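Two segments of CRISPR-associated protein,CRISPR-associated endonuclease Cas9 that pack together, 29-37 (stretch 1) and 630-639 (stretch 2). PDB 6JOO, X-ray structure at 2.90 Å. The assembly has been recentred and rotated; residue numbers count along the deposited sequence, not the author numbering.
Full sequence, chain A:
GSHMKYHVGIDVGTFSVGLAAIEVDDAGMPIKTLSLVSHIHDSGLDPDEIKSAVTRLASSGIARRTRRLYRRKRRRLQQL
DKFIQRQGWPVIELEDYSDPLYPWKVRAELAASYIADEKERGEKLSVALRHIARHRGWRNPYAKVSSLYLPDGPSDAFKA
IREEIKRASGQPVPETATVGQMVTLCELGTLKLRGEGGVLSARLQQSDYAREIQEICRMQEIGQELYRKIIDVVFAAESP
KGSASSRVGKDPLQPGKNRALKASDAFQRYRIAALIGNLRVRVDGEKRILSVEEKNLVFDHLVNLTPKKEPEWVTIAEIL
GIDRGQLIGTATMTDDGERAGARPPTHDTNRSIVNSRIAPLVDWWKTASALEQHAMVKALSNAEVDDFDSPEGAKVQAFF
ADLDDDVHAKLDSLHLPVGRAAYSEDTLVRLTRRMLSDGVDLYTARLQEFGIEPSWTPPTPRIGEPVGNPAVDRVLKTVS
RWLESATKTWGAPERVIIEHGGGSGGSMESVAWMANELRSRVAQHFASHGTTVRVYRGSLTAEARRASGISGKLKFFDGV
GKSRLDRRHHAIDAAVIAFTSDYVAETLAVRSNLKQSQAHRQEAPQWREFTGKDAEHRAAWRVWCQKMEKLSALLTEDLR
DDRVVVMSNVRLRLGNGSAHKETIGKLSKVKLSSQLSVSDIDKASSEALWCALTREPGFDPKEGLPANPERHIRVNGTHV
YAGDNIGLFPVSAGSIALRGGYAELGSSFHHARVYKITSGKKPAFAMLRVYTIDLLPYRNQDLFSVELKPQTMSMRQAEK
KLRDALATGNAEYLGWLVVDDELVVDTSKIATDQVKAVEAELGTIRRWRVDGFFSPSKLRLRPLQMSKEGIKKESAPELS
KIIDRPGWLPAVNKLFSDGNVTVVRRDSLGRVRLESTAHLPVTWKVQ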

# COMPACT_ATOMS: atom_id res chain seq x y z
N MSE A 29 36.90 -18.12 19.50
CA MSE A 29 36.10 -18.43 20.68
C MSE A 29 35.25 -17.23 21.12
O MSE A 29 35.72 -16.09 21.10
CB MSE A 29 37.00 -18.89 21.83
CG MSE A 29 37.79 -20.16 21.53
SE MSE A 29 36.69 -21.77 21.40
CE MSE A 29 37.94 -22.92 20.44
N PRO A 30 34.00 -17.49 21.51
CA PRO A 30 33.14 -16.41 21.97
C PRO A 30 33.59 -15.87 23.32
O PRO A 30 34.00 -16.63 24.20
CB PRO A 30 31.75 -17.07 22.07
CG PRO A 30 31.86 -18.33 21.27
CD PRO A 30 33.28 -18.77 21.41
N ILE A 31 33.51 -14.55 23.48
CA ILE A 31 33.98 -13.89 24.70
C ILE A 31 32.85 -13.15 25.38
O ILE A 31 32.54 -13.40 26.55
CB ILE A 31 35.14 -12.93 24.38
CG1 ILE A 31 36.32 -13.69 23.77
CG2 ILE A 31 35.57 -12.18 25.64
CD1 ILE A 31 37.50 -12.80 23.43
N LYS A 32 32.22 -12.21 24.67
CA LYS A 32 31.17 -11.38 25.23
C LYS A 32 30.09 -11.16 24.18
O LYS A 32 30.39 -11.01 22.99
CB LYS A 32 31.72 -10.03 25.70
CG LYS A 32 30.67 -9.11 26.31
CD LYS A 32 31.25 -7.75 26.65
CE LYS A 32 30.17 -6.83 27.21
NZ LYS A 32 30.70 -5.48 27.55
N THR A 33 28.83 -11.16 24.62
CA THR A 33 27.71 -10.87 23.73
C THR A 33 27.57 -9.36 23.57
O THR A 33 27.35 -8.64 24.56
CB THR A 33 26.41 -11.47 24.27
OG1 THR A 33 26.11 -10.90 25.55
CG2 THR A 33 26.54 -12.98 24.40
N LEU A 34 27.69 -8.87 22.34
CA LEU A 34 27.65 -7.44 22.09
C LEU A 34 26.22 -6.93 21.96
O LEU A 34 25.85 -5.93 22.59
CB LEU A 34 28.47 -7.10 20.84
CG LEU A 34 29.96 -7.44 20.89
CD1 LEU A 34 30.66 -7.04 19.59
CD2 LEU A 34 30.63 -6.78 22.08
N SER A 35 25.39 -7.61 21.17
CA SER A 35 24.01 -7.19 20.98
C SER A 35 23.17 -8.39 20.56
O SER A 35 23.50 -9.07 19.59
CB SER A 35 23.93 -6.08 19.92
OG SER A 35 22.59 -5.65 19.72
N LEU A 36 22.10 -8.64 21.31
CA LEU A 36 21.14 -9.69 20.99
C LEU A 36 19.77 -9.03 20.85
O LEU A 36 19.23 -8.50 21.83
CB LEU A 36 21.12 -10.78 22.06
CG LEU A 36 22.44 -11.53 22.24
CD1 LEU A 36 22.29 -12.62 23.30
CD2 LEU A 36 22.91 -12.12 20.92
N VAL A 37 19.22 -9.07 19.64
CA VAL A 37 17.99 -8.35 19.34
C VAL A 37 17.06 -9.27 18.55
O VAL A 37 17.46 -9.84 17.53
CB VAL A 37 18.27 -7.06 18.54
CG1 VAL A 37 16.98 -6.51 17.95
CG2 VAL A 37 18.93 -6.02 19.45
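Stretch 2 630-639: KLSALLTEDL

Stretch 2 is helical throughout, its phi/psi pairs all lying close to -65/-38, and it belongs to a longer helix that extends beyond both ends. It runs alongside the strand 30-37 of stretch 1 in nearly the same N-to-C direction: the two directions differ by 17° (signed crossing angle -17°), and the axes approach to 8.2 Å. The register follows from the nearest alpha carbons, with CA of P30 5.8 Å from CA of L631 and CA of T33 7.1 Å from CA of L634. Inside the helix, the i to i+4 pattern is supported by N of D638 bonding to O of L634 at 3.1 Å and N of L639 to O of L635 at 2.7 Å. Together the two stretches bury 391 Å², a modest area to which P30, T33 and L634 contribute most.

Apolar packing accounts for most of the contacts. The CA-to-CB bond of P30 points toward the helix, and its ring rests on the turn formed by 630-634: CG lies 3.9 Å from CB of L631, and CB lies 3.7 Å from CD1 of L634. CD of P30 is also 4.2 Å from CB of K630, whose side chain is not modelled past that atom. Farther along, CG2 of T33 sits 4.0 Å from CB of L634 and 4.1 Å from CD2 of L635. The CA-to-CB bond of L635 points sideways, but with chi1 m and chi2 t the end of the side chain comes nearer, bringing CD2 to 3.7 Å from CD1 of L36.

The closest side chain-to-backbone approach is that of L634. CD2 of L634 reaches 3.2 Å from O of I31, a close carbon-oxygen contact rather than a hydrogen bond. The side chain of I31 itself takes little part, since its CA-to-CB bond points away and its nearest approach is 6.3 Å.

The polar evidence is a single hydrogen bond, donated by OG1 of T33 to OD2 of D638 over 2.9 Å. Both residues are buried and both direct CA-to-CB toward the partner stretch; chi1 of T33 is p and that of D638 is m. CG2 of T33 packs against L634 and L635 and also lies 3.2 Å from OD2 of D638, while OG1 of T33 makes the hydrogen bond. The same OD2 lies 4.2 Å from CD1 of L36 and 3.0 Å from O of L634, but the latter pair consists of two acceptors and is not a hydrogen bond.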

# COMPACT_ATOMS: atom_id res chain seq x y z
N LYS A 630 31.26 -23.14 24.81
CA LYS A 630 31.65 -21.84 25.34
C LYS A 630 30.55 -20.81 25.12
O LYS A 630 30.31 -19.95 25.98
CB LYS A 630 32.96 -21.38 24.69
N LEU A 631 29.87 -20.88 23.97
CA LEU A 631 28.80 -19.92 23.69
C LEU A 631 27.58 -20.17 24.56
O LEU A 631 26.89 -19.23 24.96
CB LEU A 631 28.42 -19.97 22.21
CG LEU A 631 27.23 -19.09 21.79
CD1 LEU A 631 27.52 -17.62 22.07
CD2 LEU A 631 26.84 -19.30 20.33
N SER A 632 27.28 -21.44 24.85
CA SER A 632 26.06 -21.77 25.58
C SER A 632 26.02 -21.08 26.94
O SER A 632 24.95 -20.66 27.39
CB SER A 632 25.94 -23.28 25.74
OG SER A 632 26.03 -23.94 24.49
N ALA A 633 27.17 -20.93 27.59
CA ALA A 633 27.20 -20.33 28.92
C ALA A 633 26.82 -18.85 28.87
O ALA A 633 26.16 -18.34 29.78
CB ALA A 633 28.58 -20.50 29.55
N LEU A 634 27.22 -18.15 27.80
CA LEU A 634 26.97 -16.72 27.70
C LEU A 634 25.48 -16.42 27.55
O LEU A 634 24.96 -15.47 28.15
CB LEU A 634 27.76 -16.14 26.53
CG LEU A 634 29.27 -16.42 26.53
CD1 LEU A 634 29.77 -16.69 25.12
CD2 LEU A 634 30.02 -15.25 27.15
N LEU A 635 24.78 -17.22 26.74
CA LEU A 635 23.36 -16.96 26.51
C LEU A 635 22.51 -17.31 27.72
O LEU A 635 21.47 -16.68 27.95
CB LEU A 635 22.88 -17.74 25.28
CG LEU A 635 23.64 -17.44 23.98
CD1 LEU A 635 22.99 -18.11 22.78
CD2 LEU A 635 23.76 -15.94 23.76
N THR A 636 22.94 -18.30 28.52
CA THR A 636 22.21 -18.62 29.74
C THR A 636 22.22 -17.45 30.71
O THR A 636 21.19 -17.12 31.31
CB THR A 636 22.80 -19.87 30.40
OG1 THR A 636 24.19 -19.67 30.66
CG2 THR A 636 22.61 -21.09 29.51
N GLU A 637 23.38 -16.79 30.87
CA GLU A 637 23.44 -15.61 31.73
C GLU A 637 22.56 -14.50 31.19
O GLU A 637 21.79 -13.88 31.93
CB GLU A 637 24.89 -15.13 31.86
CG GLU A 637 25.86 -16.18 32.36
CD GLU A 637 27.23 -15.59 32.68
OE1 GLU A 637 27.32 -14.35 32.81
OE2 GLU A 637 28.21 -16.36 32.78
N ASP A 638 22.66 -14.23 29.88
CA ASP A 638 21.86 -13.17 29.28
C ASP A 638 20.38 -13.49 29.34
O ASP A 638 19.55 -12.59 29.53
CB ASP A 638 22.31 -12.94 27.84
CG ASP A 638 23.72 -12.36 27.75
OD1 ASP A 638 24.03 -11.45 28.54
OD2 ASP A 638 24.51 -12.83 26.91
N LEU A 639 20.03 -14.76 29.17
CA LEU A 639 18.64 -15.18 29.36
C LEU A 639 18.22 -15.01 30.81
O LEU A 639 17.09 -14.58 31.07
CB LEU A 639 18.45 -16.62 28.91
CG LEU A 639 18.09 -16.82 27.43
CD1 LEU A 639 17.98 -18.30 27.10
CD2 LEU A 639 16.79 -16.10 27.11